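Long-range contacts in oxalate--CoA ligase (Arabidopsis thaliana, PDB 5IE0), which is a plant acyl-activating enzyme of the ANL superfamily, built from an AMP-binding domain and a smaller C-terminal domain: residues 166-171 with 213-218; 256-261 with 284-289; 314-319 with 369-374; 319-324 with 341-346. All coordinates share one frame; numbering follows the deposited sequence.

Contact 1: residues 166-171 with 213-218; sequences LFLHTS and FHVHGL. With SRT (S,R meso-tartaric acid), chain C.
The end of strand 164-169 passes the start of helix 215-227 where Leu168 touches Phe213 and Val215, with 7.9 Å between the CA atoms of Leu168 and His214; no direct hydrogen bond joins the segments, and the contact is made by apolar side chains. Leu166 and Leu218 meet tip to tip, Leu166 CD2 lying 3.8 Å from Leu218 CD2. Both place CG anti to the backbone N (chi1 177° and -176°), which sends each branched end straight across the gap. One turn earlier on the helix, Val215 lies athwart Leu168, and its CG1 comes to 3.5 Å from Leu168 CD1. The other methyl of Leu168, CD2, rests 3.6 Å from Phe213 O, covering the backbone just ahead of the helix. Leu166 CD2 also reaches Val215 CG1 at 4.3 Å, so Leu166, Leu168, Leu218 and Val215 form one apolar patch.

The helix start faces the bound meso-tartaric acid. His214 occupies the N-cap position, and SRT O11 stands over one face of its ring, 3.2 Å from His214 CG. His216 N gives a bent hydrogen bond to SRT O2 (2.9 Å, 139°), a backbone donor at the first turn of the helix, where the dipole would probably favour an oxygen acceptor. A water at the edge of the His214 ring sits 2.8 Å from His214 ND1 and makes a weak, long bond to His169 O.

Strand 179-183 pairs with strand 164-169, Phe73 of helix 67-78 touches both Leu166 and Leu218, and Pro85 of strand 82-85 packs on Leu166, Leu168 and Phe213.

Contact 2: residues 256-261 with 284-289; sequences WYTAVP and FIRSCS. With SRT (S,R meso-tartaric acid), chain C.
Trp256 covers one face of the Phe284 ring with its CB, 3.8 Å from the ring centroid and 16° off the normal, a CH-pi contact; the indole is slid aside, its five-membered ring inclined 26° to the phenyl plane with little overlap. The two residues lie side by side on neighbouring parallel strands of a beta-alpha-beta unit (strand 256-259, helix 261-273, strand 284-287); the axes of the two strand segments come within 4.8 Å. Thr258 OG1 lies at the edge of the Arg286 guanidinium, near its plane, and accepts from Arg286 NH1 (3.0 Å). The arginine chain, extended from CG to NE, runs alongside the threonine; Cys288 CB lies over one guanidinium face. Thr258 OG1 is also bonded to His216, and the guanidinium has two more partners, Tyr198 at NE and His319 at NH1.

On the other side of the sheet Tyr257 lies beside Ile285 (Tyr257 CE2 to Ile285 CG1, 3.7 Å), its hydroxyl bonded to His264. Between the strands Arg286 N bonds to Tyr257 O and Ala259 N to Arg286 O, the latter donor above the carbonyl plane. Where Val260 takes the N-cap position of helix 261-273, Val260 CG1 meets Ser289 CB, and Ser289 OG donates to SRT O41 at 2.6 Å.

Contact 3: residues 314-319 with 369-374; sequences MTEATH and NVTKGY. With SRT (S,R meso-tartaric acid), chain C.
Glu316 O accepts from Thr371 N (2.9 Å, nearly straight at 167°), the one backbone-to-backbone bond among four hydrogen bonds that carry the contact. Two more join a side chain to a main-chain carbonyl and run in opposite senses: Asn369 ND2 donates to Ala317 O (2.8 Å), with that oxygen close to the plane of the amide, while Thr318 OG1 donates to Asn369 O, approaching in the carbonyl plane. Asn369 holds CG between its backbone N and carbonyl carbon (chi1 60°), which turns the amide toward Ala317 and brings ND2 to its carbonyl. Gln343 OE1 takes a further hydrogen bond from the same nitrogen.

The turn at 314-319 links antiparallel strands 308-314 and 319-323 of the AMP-binding domain; within it Met314 O accepts from both Ala317 N and His319 N, from opposite faces of its plane. His319 at its end gives ND1 to SRT O4 in a nearly straight bond of 2.7 Å.

The fourth bond joins two side chains. Glu316 is bent at chi2, bringing OE2 to the edge of the Tyr374 ring, where Tyr374 OH donates at 2.6 Å to the anti side of the carboxylate; carboxylate and ring stand 76° apart.

Apolar contact is lighter: Thr371 CG2 packs on Glu316 CB at 3.9 Å. Thr371 OG1 accepts from Gly373 N in an ST turn and is also bonded to Pro181 O.

Contact 4: residues 319-324 with 341-346; sequences HLMSSN and VGQEMA. With SRT (S,R meso-tartaric acid), chain C.
Val341 meets the strand through both backbone and side chain. Its N-H bonds to Met321 O (3.1 Å, 162°), and its side chain lies across Leu320, with Val341 CB 3.9 Å from Leu320 CD2. Val341 CG2 extends the contact along the strand, coming to 4.1 Å from Ser323 N.

After Gly342, whose positive phi lets the chain turn, Gln343 reaches back over the turn. Its CG stands between the backbone N and the carbonyl carbon (chi1 66°), and the chain beyond is extended, carrying the amide to Leu320. One nitrogen then serves two carbonyls: Gln343 NE2 donates to Leu320 O at 3.0 Å and to Val341 O at 3.1 Å. Both acceptors lie close to the amide plane, as expected if each N-H has its own partner, and this fixes how the amide is rotated. Gln343 OE1 passes Met321 CG at 3.7 Å and accepts from Asn369.

Met345, two residues further on, completes the contact with its methyl. A bend at the last torsion (chi3 -70°) sets Met345 CE 3.9 Å from Met321 CB, and it also touches Ser322 CB.

The chain turns a corner at Met321, and the segment meets the loop at 341-343 and the start of strand 344-348. Met321 and Ser322 both face Tyr312 of strand 308-314, a classic beta bulge, and beyond it Ser323 pairs with Lys339. Helix 184-197 packs on Leu320 and Val341 through Asn193, while Ile365 of strand 361-366 touches Met321, Gln343 and Met345, placing the contact at the junction of two sheets.

From the N terminus, contact 1 closes first, bringing strand 164-169 to the start of helix 215-227 across 41 residues. Contact 2 follows in series, its 22-residue connection holding the crossover helix 261-273. Contact 3 spans the next loop, from the turn at 314-319 to 369-374, and contact 4 nests within that loop, starting from the shared His319 and joined to contact 3 through Gln343 and Asn369. The sheet of contact 2 continues into strand 319-323 of contact 4, which leads on to the antiparallel sheet of strand 344-348. All four converge on the bound meso-tartaric acid: His216, Ser289 and His319 bond to it, and His216 stacks on His319.

Contact 1: residues 166-171 with 213-218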
# COMPACT_ATOMS: atom_id res chain seq x y z
N LEU A 166 -0.11 2.32 -15.12
CA LEU A 166 0.64 2.61 -13.90
C LEU A 166 2.02 1.95 -13.94
O LEU A 166 2.14 0.77 -14.27
CB LEU A 166 -0.15 2.14 -12.67
CG LEU A 166 0.48 2.27 -11.29
CD1 LEU A 166 0.82 3.72 -10.97
CD2 LEU A 166 -0.43 1.69 -10.23
N PHE A 167 3.05 2.72 -13.60
CA PHE A 167 4.41 2.20 -13.56
C PHE A 167 5.03 2.51 -12.20
O PHE A 167 5.11 3.66 -11.79
CB PHE A 167 5.26 2.81 -14.68
CG PHE A 167 6.60 2.14 -14.86
CD1 PHE A 167 6.76 1.12 -15.78
CD2 PHE A 167 7.70 2.55 -14.11
CE1 PHE A 167 7.98 0.51 -15.95
CE2 PHE A 167 8.93 1.94 -14.28
CZ PHE A 167 9.07 0.92 -15.19
N LEU A 168 5.50 1.46 -11.53
CA LEU A 168 6.10 1.61 -10.21
C LEU A 168 7.39 0.80 -10.14
O LEU A 168 7.77 0.13 -11.10
CB LEU A 168 5.12 1.16 -9.12
CG LEU A 168 3.83 1.97 -9.03
CD1 LEU A 168 2.80 1.26 -8.18
CD2 LEU A 168 4.10 3.37 -8.49
N HIS A 169 8.08 0.89 -9.00
CA HIS A 169 9.30 0.12 -8.79
C HIS A 169 9.23 -0.69 -7.51
O HIS A 169 8.54 -0.32 -6.56
CB HIS A 169 10.52 1.05 -8.75
CG HIS A 169 10.97 1.53 -10.09
ND1 HIS A 169 10.43 2.63 -10.71
CD2 HIS A 169 11.92 1.05 -10.93
CE1 HIS A 169 11.03 2.82 -11.87
NE2 HIS A 169 11.94 1.87 -12.03
N THR A 170 9.94 -1.82 -7.49
CA THR A 170 10.12 -2.57 -6.26
C THR A 170 11.11 -1.81 -5.37
O THR A 170 11.80 -0.92 -5.84
CB THR A 170 10.62 -4.00 -6.52
OG1 THR A 170 11.88 -3.94 -7.22
CG2 THR A 170 9.62 -4.77 -7.38
N SER A 171 11.16 -2.17 -4.09
CA SER A 171 11.94 -1.40 -3.11
C SER A 171 13.42 -1.37 -3.47
O SER A 171 14.09 -0.35 -3.30
CB SER A 171 11.75 -1.98 -1.71
OG SER A 171 12.08 -3.35 -1.66
N PHE A 213 1.51 7.24 -3.84
CA PHE A 213 2.47 6.75 -4.82
C PHE A 213 2.87 5.29 -4.55
O PHE A 213 3.81 4.77 -5.16
CB PHE A 213 3.71 7.66 -4.89
CG PHE A 213 4.38 7.92 -3.57
CD1 PHE A 213 5.33 7.04 -3.07
CD2 PHE A 213 4.11 9.07 -2.85
CE1 PHE A 213 5.96 7.28 -1.86
CE2 PHE A 213 4.74 9.33 -1.65
CZ PHE A 213 5.66 8.44 -1.15
N HIS A 214 2.15 4.63 -3.65
CA HIS A 214 2.22 3.18 -3.48
C HIS A 214 0.82 2.60 -3.68
O HIS A 214 -0.16 3.32 -3.54
CB HIS A 214 2.78 2.81 -2.10
CG HIS A 214 4.23 3.16 -1.93
ND1 HIS A 214 5.21 2.65 -2.74
CD2 HIS A 214 4.85 3.96 -1.03
CE1 HIS A 214 6.39 3.12 -2.36
NE2 HIS A 214 6.20 3.92 -1.32
N VAL A 215 0.71 1.32 -4.01
CA VAL A 215 -0.58 0.77 -4.41
C VAL A 215 -1.59 0.59 -3.27
O VAL A 215 -2.79 0.51 -3.53
CB VAL A 215 -0.43 -0.60 -5.14
CG1 VAL A 215 0.20 -0.40 -6.50
CG2 VAL A 215 0.39 -1.57 -4.32
N HIS A 216 -1.14 0.53 -2.02
CA HIS A 216 -2.10 0.39 -0.92
C HIS A 216 -3.04 1.60 -0.88
O HIS A 216 -4.25 1.45 -0.99
CB HIS A 216 -1.38 0.21 0.42
CG HIS A 216 -2.30 -0.06 1.57
ND1 HIS A 216 -1.85 -0.57 2.78
CD2 HIS A 216 -3.63 0.11 1.72
CE1 HIS A 216 -2.87 -0.69 3.61
NE2 HIS A 216 -3.96 -0.29 2.99
N GLY A 217 -2.48 2.79 -0.71
CA GLY A 217 -3.29 3.99 -0.69
C GLY A 217 -3.96 4.26 -2.02
O GLY A 217 -5.12 4.68 -2.06
N LEU A 218 -3.24 4.01 -3.11
CA LEU A 218 -3.74 4.34 -4.45
C LEU A 218 -4.92 3.47 -4.87
O LEU A 218 -5.98 3.98 -5.21
CB LEU A 218 -2.61 4.20 -5.47
CG LEU A 218 -2.90 4.58 -6.92
CD1 LEU A 218 -3.36 6.04 -7.01
CD2 LEU A 218 -1.67 4.35 -7.77
O1 SRT C . 4.55 -1.79 -1.65
O11 SRT C . 4.24 0.19 -0.77
C1 SRT C . 3.81 -0.95 -1.07
C2 SRT C . 2.39 -1.30 -0.69
O2 SRT C . 1.47 -0.68 -1.55
C3 SRT C . 2.24 -2.80 -0.66
O3 SRT C . 2.74 -3.18 0.59
C4 SRT C . 0.78 -3.19 -0.75
O4 SRT C . 0.27 -3.47 -1.87
O41 SRT C . 0.07 -3.25 0.28
O HOH W 1 5.72 1.14 -5.10

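Contact 2: residues 256-261 with 284-289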
# COMPACT_ATOMS: atom_id res chain seq x y z
N TRP A 256 -15.21 3.66 6.69
CA TRP A 256 -14.10 2.73 6.78
C TRP A 256 -12.78 3.46 6.56
O TRP A 256 -12.78 4.62 6.12
CB TRP A 256 -14.24 1.61 5.74
CG TRP A 256 -14.04 2.07 4.32
CD1 TRP A 256 -14.88 2.87 3.59
CD2 TRP A 256 -12.95 1.75 3.44
NE1 TRP A 256 -14.37 3.07 2.33
CE2 TRP A 256 -13.19 2.39 2.21
CE3 TRP A 256 -11.79 0.98 3.59
CZ2 TRP A 256 -12.32 2.28 1.13
CZ3 TRP A 256 -10.92 0.88 2.51
CH2 TRP A 256 -11.19 1.53 1.29
N TYR A 257 -11.67 2.80 6.86
CA TYR A 257 -10.37 3.28 6.42
C TYR A 257 -9.39 2.12 6.32
O TYR A 257 -9.63 1.04 6.87
CB TYR A 257 -9.83 4.39 7.35
CG TYR A 257 -9.16 3.95 8.63
CD1 TYR A 257 -7.77 3.82 8.71
CD2 TYR A 257 -9.90 3.71 9.79
CE1 TYR A 257 -7.15 3.44 9.89
CE2 TYR A 257 -9.28 3.33 10.97
CZ TYR A 257 -7.91 3.20 11.02
OH TYR A 257 -7.30 2.81 12.19
N THR A 258 -8.31 2.33 5.59
CA THR A 258 -7.29 1.31 5.42
C THR A 258 -5.92 1.93 5.72
O THR A 258 -5.67 3.09 5.39
CB THR A 258 -7.31 0.69 4.00
OG1 THR A 258 -6.42 -0.42 3.94
CG2 THR A 258 -6.94 1.72 2.93
N ALA A 259 -5.06 1.16 6.36
CA ALA A 259 -3.73 1.64 6.70
C ALA A 259 -2.77 0.49 6.95
O ALA A 259 -3.17 -0.68 6.95
CB ALA A 259 -3.79 2.56 7.91
N VAL A 260 -1.50 0.82 7.14
CA VAL A 260 -0.50 -0.17 7.50
C VAL A 260 -0.41 -0.23 9.03
O VAL A 260 -0.79 0.71 9.70
CB VAL A 260 0.88 0.17 6.88
CG1 VAL A 260 0.77 0.22 5.37
CG2 VAL A 260 1.39 1.49 7.41
N PRO A 261 0.07 -1.36 9.57
CA PRO A 261 0.15 -1.53 11.03
C PRO A 261 0.82 -0.38 11.79
O PRO A 261 0.36 -0.07 12.88
CB PRO A 261 0.96 -2.82 11.17
CG PRO A 261 0.51 -3.63 10.00
CD PRO A 261 0.34 -2.63 8.87
N PHE A 284 -15.95 -1.27 8.84
CA PHE A 284 -14.75 -2.06 9.09
C PHE A 284 -13.52 -1.18 9.08
O PHE A 284 -13.54 -0.06 8.56
CB PHE A 284 -14.60 -3.18 8.05
CG PHE A 284 -14.33 -2.68 6.66
CD1 PHE A 284 -13.03 -2.59 6.18
CD2 PHE A 284 -15.37 -2.29 5.83
CE1 PHE A 284 -12.77 -2.13 4.91
CE2 PHE A 284 -15.12 -1.83 4.55
CZ PHE A 284 -13.82 -1.74 4.09
N ILE A 285 -12.44 -1.70 9.65
CA ILE A 285 -11.13 -1.08 9.58
C ILE A 285 -10.22 -2.08 8.89
O ILE A 285 -10.28 -3.26 9.18
CB ILE A 285 -10.59 -0.74 10.99
CG1 ILE A 285 -11.42 0.39 11.61
CG2 ILE A 285 -9.11 -0.36 10.92
CD1 ILE A 285 -11.08 0.66 13.07
N ARG A 286 -9.40 -1.62 7.95
CA ARG A 286 -8.56 -2.53 7.17
C ARG A 286 -7.08 -2.36 7.49
O ARG A 286 -6.61 -1.24 7.71
CB ARG A 286 -8.80 -2.32 5.67
CG ARG A 286 -8.01 -3.25 4.75
CD ARG A 286 -8.36 -2.97 3.29
NE ARG A 286 -7.73 -3.89 2.35
CZ ARG A 286 -6.65 -3.61 1.63
NH1 ARG A 286 -6.07 -2.42 1.73
NH2 ARG A 286 -6.15 -4.52 0.80
N SER A 287 -6.35 -3.47 7.52
CA SER A 287 -4.89 -3.40 7.64
C SER A 287 -4.23 -4.21 6.54
O SER A 287 -4.74 -5.26 6.14
CB SER A 287 -4.44 -3.89 9.02
OG SER A 287 -3.04 -3.73 9.18
N CYS A 288 -3.10 -3.73 6.03
CA CYS A 288 -2.40 -4.40 4.93
C CYS A 288 -0.95 -3.92 4.82
O CYS A 288 -0.56 -2.98 5.52
CB CYS A 288 -3.15 -4.15 3.61
SG CYS A 288 -2.69 -5.26 2.24
N SER A 289 -0.19 -4.58 3.94
CA SER A 289 1.20 -4.24 3.56
C SER A 289 2.26 -4.85 4.48
O SER A 289 3.38 -5.10 4.05
CB SER A 289 1.42 -2.73 3.47
OG SER A 289 0.55 -2.12 2.52
O1 SRT C . 4.55 -1.79 -1.65
O11 SRT C . 4.24 0.19 -0.77
C1 SRT C . 3.81 -0.95 -1.07
C2 SRT C . 2.39 -1.30 -0.69
O2 SRT C . 1.47 -0.68 -1.55
C3 SRT C . 2.24 -2.80 -0.66
O3 SRT C . 2.74 -3.18 0.59
C4 SRT C . 0.78 -3.19 -0.75
O4 SRT C . 0.27 -3.47 -1.87
O41 SRT C . 0.07 -3.25 0.28

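Contact 3: residues 314-319 with 369-374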
# COMPACT_ATOMS: atom_id res chain seq x y z
N MET A 314 0.67 -6.75 -2.70
CA MET A 314 1.97 -6.27 -3.16
C MET A 314 1.84 -5.60 -4.53
O MET A 314 0.84 -5.79 -5.22
CB MET A 314 3.00 -7.41 -3.21
CG MET A 314 2.77 -8.45 -4.30
SD MET A 314 3.75 -9.95 -4.04
CE MET A 314 5.42 -9.33 -4.17
N THR A 315 2.85 -4.82 -4.90
CA THR A 315 2.83 -4.04 -6.13
C THR A 315 2.60 -4.90 -7.37
O THR A 315 1.81 -4.54 -8.25
CB THR A 315 4.15 -3.26 -6.31
OG1 THR A 315 4.39 -2.46 -5.14
CG2 THR A 315 4.08 -2.36 -7.54
N GLU A 316 3.28 -6.04 -7.45
CA GLU A 316 3.17 -6.91 -8.62
C GLU A 316 1.77 -7.48 -8.80
O GLU A 316 1.42 -7.95 -9.88
CB GLU A 316 4.19 -8.05 -8.53
CG GLU A 316 5.64 -7.61 -8.67
CD GLU A 316 6.31 -7.31 -7.34
OE1 GLU A 316 5.63 -6.84 -6.41
OE2 GLU A 316 7.54 -7.54 -7.24
N ALA A 317 0.97 -7.46 -7.74
CA ALA A 317 -0.40 -7.96 -7.79
C ALA A 317 -1.41 -6.83 -7.95
O ALA A 317 -2.61 -7.04 -7.77
CB ALA A 317 -0.70 -8.78 -6.55
N THR A 318 -0.91 -5.64 -8.26
CA THR A 318 -1.72 -4.42 -8.26
C THR A 318 -2.45 -4.34 -6.92
O THR A 318 -3.67 -4.19 -6.87
CB THR A 318 -2.71 -4.38 -9.44
OG1 THR A 318 -2.03 -4.76 -10.64
CG2 THR A 318 -3.29 -2.98 -9.63
N HIS A 319 -1.67 -4.49 -5.85
CA HIS A 319 -2.14 -4.50 -4.47
C HIS A 319 -2.79 -5.85 -4.10
O HIS A 319 -2.09 -6.85 -4.00
CB HIS A 319 -3.09 -3.34 -4.18
CG HIS A 319 -3.36 -3.12 -2.72
ND1 HIS A 319 -2.36 -3.04 -1.78
CD2 HIS A 319 -4.52 -2.96 -2.04
CE1 HIS A 319 -2.89 -2.85 -0.59
NE2 HIS A 319 -4.20 -2.79 -0.72
N ASN A 369 -5.04 -9.28 -12.31
CA ASN A 369 -4.47 -8.20 -11.51
C ASN A 369 -2.94 -8.22 -11.47
O ASN A 369 -2.30 -7.23 -11.10
CB ASN A 369 -5.01 -8.26 -10.08
CG ASN A 369 -4.67 -9.57 -9.39
OD1 ASN A 369 -5.15 -10.63 -9.78
ND2 ASN A 369 -3.84 -9.49 -8.35
N VAL A 370 -2.35 -9.35 -11.85
CA VAL A 370 -0.91 -9.53 -11.76
C VAL A 370 -0.18 -8.92 -12.95
O VAL A 370 -0.65 -9.02 -14.09
CB VAL A 370 -0.55 -11.03 -11.67
CG1 VAL A 370 0.94 -11.22 -11.44
CG2 VAL A 370 -1.34 -11.70 -10.56
N THR A 371 0.95 -8.27 -12.69
CA THR A 371 1.76 -7.70 -13.76
C THR A 371 2.18 -8.78 -14.76
O THR A 371 2.36 -9.93 -14.39
CB THR A 371 3.02 -7.00 -13.22
OG1 THR A 371 3.79 -6.50 -14.31
CG2 THR A 371 3.88 -7.96 -12.41
N LYS A 372 2.32 -8.39 -16.03
CA LYS A 372 2.79 -9.32 -17.05
C LYS A 372 4.27 -9.64 -16.87
O LYS A 372 4.75 -10.66 -17.37
CB LYS A 372 2.54 -8.76 -18.45
CG LYS A 372 1.07 -8.55 -18.76
CD LYS A 372 0.30 -9.83 -18.48
CE LYS A 372 -0.90 -9.99 -19.39
NZ LYS A 372 -1.57 -11.31 -19.18
N GLY A 373 4.98 -8.77 -16.17
CA GLY A 373 6.39 -9.01 -15.90
C GLY A 373 7.17 -7.73 -15.66
O GLY A 373 6.75 -6.65 -16.06
N TYR A 374 8.32 -7.86 -15.00
CA TYR A 374 9.17 -6.71 -14.74
C TYR A 374 9.67 -6.14 -16.06
O TYR A 374 9.87 -6.88 -17.02
CB TYR A 374 10.35 -7.09 -13.85
CG TYR A 374 9.93 -7.65 -12.51
CD1 TYR A 374 9.38 -6.83 -11.53
CD2 TYR A 374 10.08 -9.00 -12.23
CE1 TYR A 374 8.99 -7.35 -10.30
CE2 TYR A 374 9.69 -9.53 -11.01
CZ TYR A 374 9.15 -8.70 -10.05
OH TYR A 374 8.76 -9.22 -8.84
O1 SRT C . 4.55 -1.79 -1.65
O11 SRT C . 4.24 0.19 -0.77
C1 SRT C . 3.81 -0.95 -1.07
C2 SRT C . 2.39 -1.30 -0.69
O2 SRT C . 1.47 -0.68 -1.55
C3 SRT C . 2.24 -2.80 -0.66
O3 SRT C . 2.74 -3.18 0.59
C4 SRT C . 0.78 -3.19 -0.75
O4 SRT C . 0.27 -3.47 -1.87
O41 SRT C . 0.07 -3.25 0.28

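Contact 4: residues 319-324 with 341-346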
# COMPACT_ATOMS: atom_id res chain seq x y z
N HIS A 319 -1.67 -4.49 -5.85
CA HIS A 319 -2.14 -4.50 -4.47
C HIS A 319 -2.79 -5.85 -4.10
O HIS A 319 -2.09 -6.85 -4.00
CB HIS A 319 -3.09 -3.34 -4.18
CG HIS A 319 -3.36 -3.12 -2.72
ND1 HIS A 319 -2.36 -3.04 -1.78
CD2 HIS A 319 -4.52 -2.96 -2.04
CE1 HIS A 319 -2.89 -2.85 -0.59
NE2 HIS A 319 -4.20 -2.79 -0.72
N LEU A 320 -4.11 -5.86 -3.91
CA LEU A 320 -4.80 -6.95 -3.22
C LEU A 320 -4.54 -8.36 -3.77
O LEU A 320 -4.73 -8.63 -4.96
CB LEU A 320 -6.31 -6.70 -3.22
CG LEU A 320 -7.17 -7.77 -2.54
CD1 LEU A 320 -6.86 -7.85 -1.05
CD2 LEU A 320 -8.67 -7.54 -2.77
N MET A 321 -4.13 -9.25 -2.87
CA MET A 321 -4.04 -10.68 -3.17
C MET A 321 -5.07 -11.45 -2.36
O MET A 321 -5.84 -12.24 -2.92
CB MET A 321 -2.64 -11.21 -2.87
CG MET A 321 -1.60 -10.84 -3.93
SD MET A 321 0.06 -11.41 -3.56
CE MET A 321 0.49 -10.36 -2.18
N SER A 322 -5.10 -11.23 -1.05
CA SER A 322 -6.08 -11.94 -0.22
C SER A 322 -6.62 -11.05 0.88
O SER A 322 -6.00 -10.05 1.22
CB SER A 322 -5.47 -13.20 0.39
OG SER A 322 -4.51 -12.89 1.39
N SER A 323 -7.77 -11.39 1.45
CA SER A 323 -8.29 -10.63 2.58
C SER A 323 -9.23 -11.44 3.45
O SER A 323 -9.92 -12.33 2.98
CB SER A 323 -9.01 -9.37 2.10
OG SER A 323 -9.51 -8.63 3.20
N ASN A 324 -9.25 -11.11 4.73
CA ASN A 324 -10.32 -11.57 5.59
C ASN A 324 -11.62 -10.97 5.09
O ASN A 324 -11.63 -9.84 4.60
CB ASN A 324 -10.05 -11.19 7.05
CG ASN A 324 -9.04 -12.09 7.70
OD1 ASN A 324 -9.38 -13.17 8.19
ND2 ASN A 324 -7.78 -11.66 7.72
N VAL A 341 -8.76 -13.19 -3.33
CA VAL A 341 -9.90 -12.50 -3.92
C VAL A 341 -9.72 -12.30 -5.42
O VAL A 341 -8.81 -11.60 -5.86
CB VAL A 341 -10.14 -11.13 -3.27
CG1 VAL A 341 -11.37 -10.46 -3.87
CG2 VAL A 341 -10.29 -11.28 -1.76
N GLY A 342 -10.60 -12.92 -6.21
CA GLY A 342 -10.62 -12.69 -7.65
C GLY A 342 -9.40 -13.19 -8.39
O GLY A 342 -9.16 -12.80 -9.54
N GLN A 343 -8.61 -14.04 -7.74
CA GLN A 343 -7.42 -14.59 -8.36
C GLN A 343 -7.08 -15.95 -7.78
O GLN A 343 -7.54 -16.31 -6.69
CB GLN A 343 -6.22 -13.65 -8.19
CG GLN A 343 -5.78 -13.49 -6.74
CD GLN A 343 -5.03 -12.19 -6.50
OE1 GLN A 343 -3.81 -12.12 -6.63
NE2 GLN A 343 -5.77 -11.14 -6.16
N GLU A 344 -6.29 -16.72 -8.52
CA GLU A 344 -5.82 -18.01 -8.06
C GLU A 344 -4.63 -17.85 -7.13
O GLU A 344 -3.79 -16.96 -7.33
CB GLU A 344 -5.44 -18.90 -9.23
CG GLU A 344 -6.58 -19.22 -10.17
CD GLU A 344 -6.11 -20.02 -11.36
OE1 GLU A 344 -6.06 -21.27 -11.24
OE2 GLU A 344 -5.79 -19.42 -12.40
N MET A 345 -4.55 -18.72 -6.13
CA MET A 345 -3.46 -18.70 -5.18
C MET A 345 -3.13 -20.12 -4.75
O MET A 345 -4.03 -20.91 -4.46
CB MET A 345 -3.83 -17.85 -3.96
CG MET A 345 -2.73 -17.77 -2.91
SD MET A 345 -3.17 -16.70 -1.53
CE MET A 345 -3.10 -15.09 -2.32
N ALA A 346 -1.85 -20.46 -4.74
CA ALA A 346 -1.43 -21.79 -4.34
C ALA A 346 -0.14 -21.75 -3.53
O ALA A 346 0.64 -20.81 -3.64
CB ALA A 346 -1.26 -22.67 -5.57
O1 SRT C . 4.55 -1.79 -1.65
O11 SRT C . 4.24 0.19 -0.77
C1 SRT C . 3.81 -0.95 -1.07
C2 SRT C . 2.39 -1.30 -0.69
O2 SRT C . 1.47 -0.68 -1.55
C3 SRT C . 2.24 -2.80 -0.66
O3 SRT C . 2.74 -3.18 0.59
C4 SRT C . 0.78 -3.19 -0.75
O4 SRT C . 0.27 -3.47 -1.87
O41 SRT C . 0.07 -3.25 0.28